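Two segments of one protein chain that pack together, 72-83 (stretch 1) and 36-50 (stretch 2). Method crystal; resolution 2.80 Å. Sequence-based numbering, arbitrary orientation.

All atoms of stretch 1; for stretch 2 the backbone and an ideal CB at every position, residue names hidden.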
ATOM      1  N   ASN A  72     -10.090 -21.085  21.423  1.00 24.98           N
ATOM      2  CA  ASN A  72     -10.739 -20.056  22.217  1.00 27.11           C
ATOM      3  C   ASN A  72      -9.987 -18.734  22.228  1.00 27.27           C
ATOM      4  O   ASN A  72     -10.122 -17.943  23.172  1.00 28.46           O
ATOM      5  CB  ASN A  72     -10.950 -20.540  23.651  1.00 37.52           C
ATOM      6  CG  ASN A  72     -11.645 -21.874  23.709  1.00 40.99           C
ATOM      7  OD1 ASN A  72     -12.733 -22.037  23.144  1.00 43.28           O
ATOM      8  ND2 ASN A  72     -11.030 -22.845  24.374  1.00 42.95           N
ATOM      9  N   VAL A  73      -9.186 -18.499  21.195  1.00 19.86           N
ATOM     10  CA  VAL A  73      -8.464 -17.241  21.067  1.00 18.26           C
ATOM     11  C   VAL A  73      -9.536 -16.310  20.516  1.00 17.54           C
ATOM     12  O   VAL A  73     -10.067 -16.544  19.424  1.00 16.06           O
ATOM     13  CB  VAL A  73      -7.301 -17.342  20.068  1.00 23.54           C
ATOM     14  CG1 VAL A  73      -6.735 -15.967  19.778  1.00 23.42           C
ATOM     15  CG2 VAL A  73      -6.223 -18.234  20.632  1.00 23.64           C
ATOM     16  N   PRO A  74      -9.887 -15.250  21.258  1.00 37.62           N
ATOM     17  CA  PRO A  74     -10.918 -14.314  20.796  1.00 37.59           C
ATOM     18  C   PRO A  74     -10.526 -13.570  19.519  1.00 37.59           C
ATOM     19  O   PRO A  74      -9.405 -13.073  19.390  1.00 38.20           O
ATOM     20  CB  PRO A  74     -11.100 -13.368  21.979  1.00  8.63           C
ATOM     21  CG  PRO A  74     -10.563 -14.144  23.160  1.00  8.63           C
ATOM     22  CD  PRO A  74      -9.373 -14.848  22.581  1.00  8.63           C
ATOM     23  N   VAL A  75     -11.465 -13.505  18.589  1.00 18.70           N
ATOM     24  CA  VAL A  75     -11.256 -12.820  17.321  1.00 19.23           C
ATOM     25  C   VAL A  75     -12.401 -11.837  17.131  1.00 19.47           C
ATOM     26  O   VAL A  75     -13.537 -12.235  16.885  1.00 19.90           O
ATOM     27  CB  VAL A  75     -11.250 -13.844  16.150  1.00 17.31           C
ATOM     28  CG1 VAL A  75     -11.328 -13.124  14.809  1.00 14.52           C
ATOM     29  CG2 VAL A  75      -9.995 -14.709  16.232  1.00 15.67           C
ATOM     30  N   LYS A  76     -12.097 -10.549  17.251  1.00 16.14           N
ATOM     31  CA  LYS A  76     -13.128  -9.526  17.105  1.00 17.93           C
ATOM     32  C   LYS A  76     -13.030  -8.695  15.832  1.00 19.14           C
ATOM     33  O   LYS A  76     -11.934  -8.263  15.436  1.00 20.61           O
ATOM     34  CB  LYS A  76     -13.101  -8.598  18.331  1.00 24.28           C
ATOM     35  CG  LYS A  76     -13.633  -9.235  19.612  1.00 26.02           C
ATOM     36  CD  LYS A  76     -15.119  -9.530  19.474  1.00 29.69           C
ATOM     37  CE  LYS A  76     -15.730 -10.019  20.774  1.00 31.59           C
ATOM     38  NZ  LYS A  76     -17.223 -10.163  20.666  1.00 31.17           N
ATOM     39  N   LEU A  77     -14.162  -8.482  15.187  1.00 23.71           N
ATOM     40  CA  LEU A  77     -14.225  -7.675  13.972  1.00 23.96           C
ATOM     41  C   LEU A  77     -14.822  -6.322  14.381  1.00 24.49           C
ATOM     42  O   LEU A  77     -15.829  -6.276  15.084  1.00 25.01           O
ATOM     43  CB  LEU A  77     -15.123  -8.331  12.922  1.00 11.69           C
ATOM     44  CG  LEU A  77     -14.906  -9.794  12.543  1.00 11.73           C
ATOM     45  CD1 LEU A  77     -15.857 -10.154  11.418  1.00 11.20           C
ATOM     46  CD2 LEU A  77     -13.485 -10.036  12.101  1.00 11.05           C
ATOM     47  N   CYS A  78     -14.201  -5.226  13.939  1.00 21.70           N
ATOM     48  CA  CYS A  78     -14.675  -3.890  14.286  1.00 21.59           C
ATOM     49  C   CYS A  78     -16.055  -3.579  13.730  1.00 20.66           C
ATOM     50  O   CYS A  78     -16.295  -3.667  12.522  1.00 20.28           O
ATOM     51  CB  CYS A  78     -13.681  -2.836  13.807  1.00 27.02           C
ATOM     52  SG  CYS A  78     -13.970  -1.210  14.530  1.00 31.52           S
ATOM     53  N   LYS A  79     -16.956  -3.193  14.631  1.00 22.13           N
ATOM     54  CA  LYS A  79     -18.339  -2.861  14.306  1.00 23.07           C
ATOM     55  C   LYS A  79     -18.508  -1.840  13.163  1.00 23.01           C
ATOM     56  O   LYS A  79     -19.181  -2.109  12.170  1.00 22.95           O
ATOM     57  CB  LYS A  79     -19.016  -2.344  15.567  1.00 29.43           C
ATOM     58  CG  LYS A  79     -20.470  -2.001  15.410  1.00 29.89           C
ATOM     59  CD  LYS A  79     -21.292  -3.234  15.153  1.00 30.60           C
ATOM     60  CE  LYS A  79     -22.729  -2.952  15.510  1.00 30.16           C
ATOM     61  NZ  LYS A  79     -22.739  -2.345  16.870  1.00 29.42           N
ATOM     62  N   THR A  80     -17.900  -0.666  13.314  1.00 19.73           N
ATOM     63  CA  THR A  80     -18.041   0.352  12.283  1.00 20.53           C
ATOM     64  C   THR A  80     -17.523  -0.135  10.940  1.00 20.55           C
ATOM     65  O   THR A  80     -18.096   0.186   9.903  1.00 21.32           O
ATOM     66  CB  THR A  80     -17.304   1.658  12.665  1.00 31.65           C
ATOM     67  OG1 THR A  80     -15.999   1.358  13.160  1.00 33.86           O
ATOM     68  CG2 THR A  80     -18.097   2.407  13.719  1.00 31.49           C
ATOM     69  N   CYS A  81     -16.452  -0.908  10.957  1.00 19.72           N
ATOM     70  CA  CYS A  81     -15.872  -1.425   9.727  1.00 21.48           C
ATOM     71  C   CYS A  81     -16.794  -2.420   9.027  1.00 20.59           C
ATOM     72  O   CYS A  81     -17.075  -2.275   7.838  1.00 18.93           O
ATOM     73  CB  CYS A  81     -14.515  -2.088  10.016  1.00 54.20           C
ATOM     74  SG  CYS A  81     -13.226  -0.950  10.586  1.00 62.40           S
ATOM     75  N   THR A  82     -17.263  -3.424   9.767  1.00 26.42           N
ATOM     76  CA  THR A  82     -18.140  -4.438   9.199  1.00 26.13           C
ATOM     77  C   THR A  82     -19.437  -3.847   8.664  1.00 28.11           C
ATOM     78  O   THR A  82     -19.947  -4.291   7.631  1.00 29.26           O
ATOM     79  CB  THR A  82     -18.503  -5.517  10.234  1.00 19.05           C
ATOM     80  OG1 THR A  82     -19.291  -4.944  11.276  1.00 21.37           O
ATOM     81  CG2 THR A  82     -17.260  -6.110  10.837  1.00 16.95           C
ATOM     82  N   ASP A  83     -19.990  -2.845   9.364  1.00 25.77           N
ATOM     83  CA  ASP A  83     -21.228  -2.218   8.918  1.00 26.00           C
ATOM     84  C   ASP A  83     -21.030  -1.561   7.550  1.00 25.35           C
ATOM     85  O   ASP A  83     -21.872  -1.674   6.661  1.00 25.04           O
ATOM     86  CB  ASP A  83     -21.703  -1.151   9.906  1.00 40.74           C
ATOM     87  CG  ASP A  83     -22.023  -1.723  11.270  1.00 43.25           C
ATOM     88  OD1 ASP A  83     -22.782  -2.705  11.358  1.00 43.79           O
ATOM     89  OD2 ASP A  83     -21.517  -1.168  12.274  1.00 46.03           O
ATOM     90  N   UNK A  36      -2.530 -16.014  26.638  1.00 25.85           N
ATOM     91  CA  UNK A  36      -3.758 -15.208  26.528  1.00 26.93           C
ATOM     92  C   UNK A  36      -3.578 -14.328  25.286  1.00 27.47           C
ATOM     93  O   UNK A  36      -2.941 -13.269  25.338  1.00 28.92           O
ATOM     94  CB  UNK A  36      -4.012 -14.371  27.783  1.00 26.93           C
ATOM     95  N   UNK A  37      -4.144 -14.782  24.170  1.00 16.00           N
ATOM     96  CA  UNK A  37      -4.018 -14.084  22.898  1.00 15.13           C
ATOM     97  C   UNK A  37      -5.360 -13.583  22.414  1.00 14.25           C
ATOM     98  O   UNK A  37      -6.342 -14.328  22.403  1.00 14.37           O
ATOM     99  CB  UNK A  37      -3.389 -14.998  21.844  1.00 15.13           C
ATOM    100  N   UNK A  38      -5.395 -12.315  22.006  1.00  9.56           N
ATOM    101  CA  UNK A  38      -6.613 -11.685  21.508  1.00  9.99           C
ATOM    102  C   UNK A  38      -6.297 -11.081  20.146  1.00 10.07           C
ATOM    103  O   UNK A  38      -5.247 -10.449  19.967  1.00  9.20           O
ATOM    104  CB  UNK A  38      -7.136 -10.625  22.479  1.00  9.99           C
ATOM    105  N   UNK A  39      -7.214 -11.267  19.201  1.00 23.09           N
ATOM    106  CA  UNK A  39      -7.066 -10.777  17.832  1.00 22.31           C
ATOM    107  C   UNK A  39      -8.148  -9.787  17.461  1.00 21.27           C
ATOM    108  O   UNK A  39      -9.331 -10.099  17.525  1.00 22.81           O
ATOM    109  CB  UNK A  39      -7.081 -11.947  16.846  1.00 22.31           C
ATOM    110  N   UNK A  40      -7.745  -8.597  17.056  1.00 19.84           N
ATOM    111  CA  UNK A  40      -8.710  -7.598  16.649  1.00 18.78           C
ATOM    112  C   UNK A  40      -8.472  -7.328  15.176  1.00 19.55           C
ATOM    113  O   UNK A  40      -7.324  -7.285  14.744  1.00 19.29           O
ATOM    114  CB  UNK A  40      -8.596  -6.322  17.485  1.00 18.78           C
ATOM    115  N   UNK A  41      -9.536  -7.164  14.404  1.00 25.57           N
ATOM    116  CA  UNK A  41      -9.380  -6.876  12.982  1.00 25.52           C
ATOM    117  C   UNK A  41     -10.127  -5.599  12.629  1.00 25.97           C
ATOM    118  O   UNK A  41     -11.344  -5.521  12.800  1.00 25.96           O
ATOM    119  CB  UNK A  41      -9.882  -8.044  12.131  1.00 25.52           C
ATOM    120  N   UNK A  42      -9.387  -4.603  12.136  1.00 16.53           N
ATOM    121  CA  UNK A  42      -9.967  -3.319  11.749  1.00 16.67           C
ATOM    122  C   UNK A  42     -10.077  -3.197  10.235  1.00 15.54           C
ATOM    123  O   UNK A  42      -9.645  -4.069   9.493  1.00 14.68           O
ATOM    124  CB  UNK A  42      -9.130  -2.167  12.308  1.00 16.67           C
ATOM    125  N   UNK A  43     -10.671  -2.086   9.798  1.00 18.24           N
ATOM    126  CA  UNK A  43     -10.825  -1.782   8.409  1.00 19.15           C
ATOM    127  C   UNK A  43     -10.987  -2.986   7.488  1.00 18.69           C
ATOM    128  O   UNK A  43     -11.832  -3.845   7.751  1.00 18.76           O
ATOM    129  CB  UNK A  43      -9.618  -0.959   7.955  1.00 19.15           C
ATOM    130  N   UNK A  44     -10.198  -3.087   6.422  1.00 27.63           N
ATOM    131  CA  UNK A  44     -10.093  -4.215   5.505  1.00 28.28           C
ATOM    132  C   UNK A  44      -9.973  -5.667   5.979  1.00 28.65           C
ATOM    133  O   UNK A  44     -10.582  -6.566   5.371  1.00 29.01           O
ATOM    134  CB  UNK A  44      -8.864  -3.945   4.634  1.00 28.28           C
ATOM    135  N   UNK A  45      -9.220  -5.916   7.045  1.00 23.79           N
ATOM    136  CA  UNK A  45      -9.036  -7.279   7.557  1.00 22.47           C
ATOM    137  C   UNK A  45     -10.344  -7.878   8.056  1.00 21.33           C
ATOM    138  O   UNK A  45     -10.401  -9.036   8.444  1.00 22.66           O
ATOM    139  CB  UNK A  45      -8.003  -7.286   8.685  1.00 22.47           C
ATOM    140  N   UNK A  46     -11.401  -7.080   8.021  1.00 22.62           N
ATOM    141  CA  UNK A  46     -12.697  -7.491   8.515  1.00 23.05           C
ATOM    142  C   UNK A  46     -13.473  -8.452   7.628  1.00 21.95           C
ATOM    143  O   UNK A  46     -14.298  -9.226   8.114  1.00 20.70           O
ATOM    144  CB  UNK A  46     -13.550  -6.242   8.748  1.00 23.05           C
ATOM    145  N   UNK A  47     -13.220  -8.404   6.314  1.00 12.06           N
ATOM    146  CA  UNK A  47     -13.913  -9.301   5.397  1.00 10.23           C
ATOM    147  C   UNK A  47     -13.377 -10.715   5.588  1.00 10.37           C
ATOM    148  O   UNK A  47     -14.017 -11.687   5.173  1.00  9.60           O
ATOM    149  CB  UNK A  47     -13.744  -8.845   3.946  1.00 10.23           C
ATOM    150  N   UNK A  48     -12.219 -10.817   6.243  1.00 18.44           N
ATOM    151  CA  UNK A  48     -11.582 -12.104   6.537  1.00 19.35           C
ATOM    152  C   UNK A  48     -12.470 -13.006   7.407  1.00 21.37           C
ATOM    153  O   UNK A  48     -12.233 -14.214   7.539  1.00 20.98           O
ATOM    154  CB  UNK A  48     -10.241 -11.872   7.235  1.00 19.35           C
ATOM    155  N   UNK A  49     -13.497 -12.408   8.008  1.00 20.93           N
ATOM    156  CA  UNK A  49     -14.380 -13.177   8.852  1.00 23.03           C
ATOM    157  C   UNK A  49     -15.502 -13.891   8.112  1.00 24.55           C
ATOM    158  O   UNK A  49     -16.268 -14.634   8.731  1.00 24.86           O
ATOM    159  CB  UNK A  49     -14.984 -12.255   9.913  1.00 23.03           C
ATOM    160  N   UNK A  50     -15.614 -13.686   6.804  1.00 19.64           N
ATOM    161  CA  UNK A  50     -16.686 -14.350   6.073  1.00 19.41           C
ATOM    162  C   UNK A  50     -16.462 -15.836   5.995  1.00 20.19           C
ATOM    163  O   UNK A  50     -15.328 -16.307   6.002  1.00 21.37           O
ATOM    164  CB  UNK A  50     -16.815 -13.771   4.663  1.00 19.41           C
TER

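Residues 36-41 run as a strand parallel to Val75-Cys78; being an extended strand, the segment sends successive side chains to alternate faces of the sheet. At position 36 the CA-to-CB bond points away and the ideal CB has nothing of stretch 1 within 5.5 Å; almost any residue would do. It is Asp36, which works within its own strand.

Position 37 points sideways, its ideal CB 4.1 Å from Val73 CG1. A branched or longer apolar side chain would suit. Leu37 is found, and its CD2 lies 3.7 Å from Val73 CG1.

At position 38 the CB again points sideways, 4.5 Å from Pro74 O, beside the proline ring. The aliphatic stem of a long side chain could lie here with a polar end beyond it, though smaller residues would also fit. The residue is Arg38: its CG is 4.3 Å from Pro74 CG, while its NH1 forms a salt bridge with Asp36 OD1 at 3.1 Å, a hydrogen bond of weak geometry.

Position 39 is bridged to Val75, and its CB shares a sheet face with that valine, 4.1 Å from Val75 CG2. Both N and O bond to stretch 1, N donating to Pro74 O (2.8 Å) and O accepting from Lys76 N (2.8 Å), which disfavours proline, with no N-H to give; the nearby Val75 CG2 favours an apolar side chain. Leu39 fills it; its CB packs 4.0 Å from Val75 CG2, and the end of the side chain leads away.

Position 40 pairs with Lys76 on the other face. With the lysine stem and Cys78 nearby, a large apolar or aromatic group could reach across. Phe40 does so: CD2 approaches Lys76 CB to 3.9 Å, CE1 approaches Cys78 CB to 3.8 Å, and Lys76 O lies over one face of the ring.

Position 41 returns to the face of Leu77, its CB 4.1 Å from Leu77 CD2. Its N donates to Lys76 O (2.8 Å) and its O accepts from Cys78 N (3.1 Å), continuing the ladder. Aliphatic residues suit; Leu41 places CD1 3.7 Å from Leu77 CD2.

At 42 and 43 the CB atoms point away, leaving the choice wide on the first, while the positive phi of 43 would favour glycine or a small polar residue. They are Met42, as selenomethionine, and Ser43.

Positions 44, 45, 47 and 48 have no stretch 1 atom within 5.5 Å of their ideal CB atoms and are little constrained: Asp44, Ala45, Thr47 and Ala48.

Position 46 points toward stretch 1, into a hollow lined by Leu77, Cys81 and Thr82. A mid-sized apolar residue is expected. Val46 sets CG2 3.8 Å from Cys81 CB and 4.3 Å from Leu77 CB, with CG1 3.1 Å from Thr82 CG2.

At 49 an ideal CB would fall 2.7 Å from Leu77 CD1, a clash, so only glycine fits this arrangement. Gly49 lets its CA sit 4.2 Å from Leu77 CD1. Position 50, out of reach at its CB, is Leu50.

Stretch 2 (36-50) DLRLFLMSDAVTAGL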
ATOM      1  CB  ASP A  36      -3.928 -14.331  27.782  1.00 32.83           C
ATOM      2  CG  ASP A  36      -5.052 -13.297  27.643  1.00 35.01           C
ATOM      3  OD1 ASP A  36      -5.015 -12.506  26.681  1.00 38.80           O
ATOM      4  OD2 ASP A  36      -5.962 -13.267  28.507  1.00 33.39           O
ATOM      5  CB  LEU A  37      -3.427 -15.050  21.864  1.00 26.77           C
ATOM      6  CG  LEU A  37      -2.885 -14.543  20.524  1.00 26.86           C
ATOM      7  CD1 LEU A  37      -2.618 -15.757  19.641  1.00 26.93           C
ATOM      8  CD2 LEU A  37      -3.887 -13.621  19.846  1.00 27.53           C
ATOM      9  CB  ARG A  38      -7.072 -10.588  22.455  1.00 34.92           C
ATOM     10  CG  ARG A  38      -7.626 -11.057  23.789  1.00 36.72           C
ATOM     11  CD  ARG A  38      -7.943  -9.830  24.607  1.00 41.48           C
ATOM     12  NE  ARG A  38      -9.026 -10.029  25.554  1.00 46.07           N
ATOM     13  CZ  ARG A  38      -8.893 -10.619  26.736  1.00 48.55           C
ATOM     14  NH1 ARG A  38      -7.710 -11.076  27.113  1.00 50.74           N
ATOM     15  NH2 ARG A  38      -9.942 -10.738  27.537  1.00 49.78           N
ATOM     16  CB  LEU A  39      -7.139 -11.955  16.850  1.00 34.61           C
ATOM     17  CG  LEU A  39      -5.984 -12.275  15.891  1.00 35.86           C
ATOM     18  CD1 LEU A  39      -5.807 -11.132  14.895  1.00 36.30           C
ATOM     19  CD2 LEU A  39      -4.707 -12.526  16.693  1.00 33.97           C
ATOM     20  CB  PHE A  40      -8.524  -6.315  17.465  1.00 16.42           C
ATOM     21  CG  PHE A  40      -9.681  -5.363  17.345  1.00 14.71           C
ATOM     22  CD1 PHE A  40      -9.736  -4.444  16.299  1.00 14.24           C
ATOM     23  CD2 PHE A  40     -10.745  -5.440  18.234  1.00 16.60           C
ATOM     24  CE1 PHE A  40     -10.841  -3.617  16.135  1.00 14.70           C
ATOM     25  CE2 PHE A  40     -11.852  -4.615  18.082  1.00 17.35           C
ATOM     26  CZ  PHE A  40     -11.904  -3.699  17.032  1.00 16.84           C
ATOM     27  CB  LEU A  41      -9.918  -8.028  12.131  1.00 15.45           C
ATOM     28  CG  LEU A  41      -9.367  -9.428  12.425  1.00 15.90           C
ATOM     29  CD1 LEU A  41      -9.896 -10.416  11.388  1.00 12.22           C
ATOM     30  CD2 LEU A  41      -7.847  -9.391  12.431  1.00 13.21           C
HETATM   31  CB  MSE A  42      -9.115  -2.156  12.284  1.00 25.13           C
HETATM   32  CG  MSE A  42      -9.055  -2.054  13.800  1.00 26.44           C
HETATM   33 SE   MSE A  42      -8.276  -0.551  14.369  1.00 27.97          SE
HETATM   34  CE  MSE A  42      -6.630  -0.758  13.712  1.00 28.44           C
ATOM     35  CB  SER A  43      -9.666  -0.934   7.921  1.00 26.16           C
ATOM     36  OG  SER A  43      -8.455  -1.663   7.976  1.00 29.46           O
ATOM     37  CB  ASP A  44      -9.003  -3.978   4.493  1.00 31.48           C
ATOM     38  CG  ASP A  44      -9.157  -2.662   3.781  1.00 33.47           C
ATOM     39  OD1 ASP A  44      -8.337  -2.390   2.884  1.00 35.09           O
ATOM     40  OD2 ASP A  44     -10.098  -1.903   4.119  1.00 36.44           O
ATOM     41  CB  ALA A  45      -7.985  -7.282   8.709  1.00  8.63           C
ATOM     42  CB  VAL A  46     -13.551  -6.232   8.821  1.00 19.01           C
ATOM     43  CG1 VAL A  46     -15.017  -6.563   8.802  1.00 19.58           C
ATOM     44  CG2 VAL A  46     -13.157  -5.685  10.187  1.00 18.30           C
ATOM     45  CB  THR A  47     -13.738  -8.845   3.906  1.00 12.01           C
ATOM     46  OG1 THR A  47     -12.355  -8.873   3.537  1.00 12.40           O
ATOM     47  CG2 THR A  47     -14.253  -7.442   3.707  1.00  9.92           C
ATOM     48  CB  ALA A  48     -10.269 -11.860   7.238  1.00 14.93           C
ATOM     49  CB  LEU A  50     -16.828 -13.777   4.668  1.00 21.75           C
ATOM     50  CG  LEU A  50     -17.390 -12.359   4.624  1.00 21.18           C
ATOM     51  CD1 LEU A  50     -17.467 -11.901   3.186  1.00 21.53           C
ATOM     52  CD2 LEU A  50     -18.750 -12.314   5.285  1.00 20.02           C
TER
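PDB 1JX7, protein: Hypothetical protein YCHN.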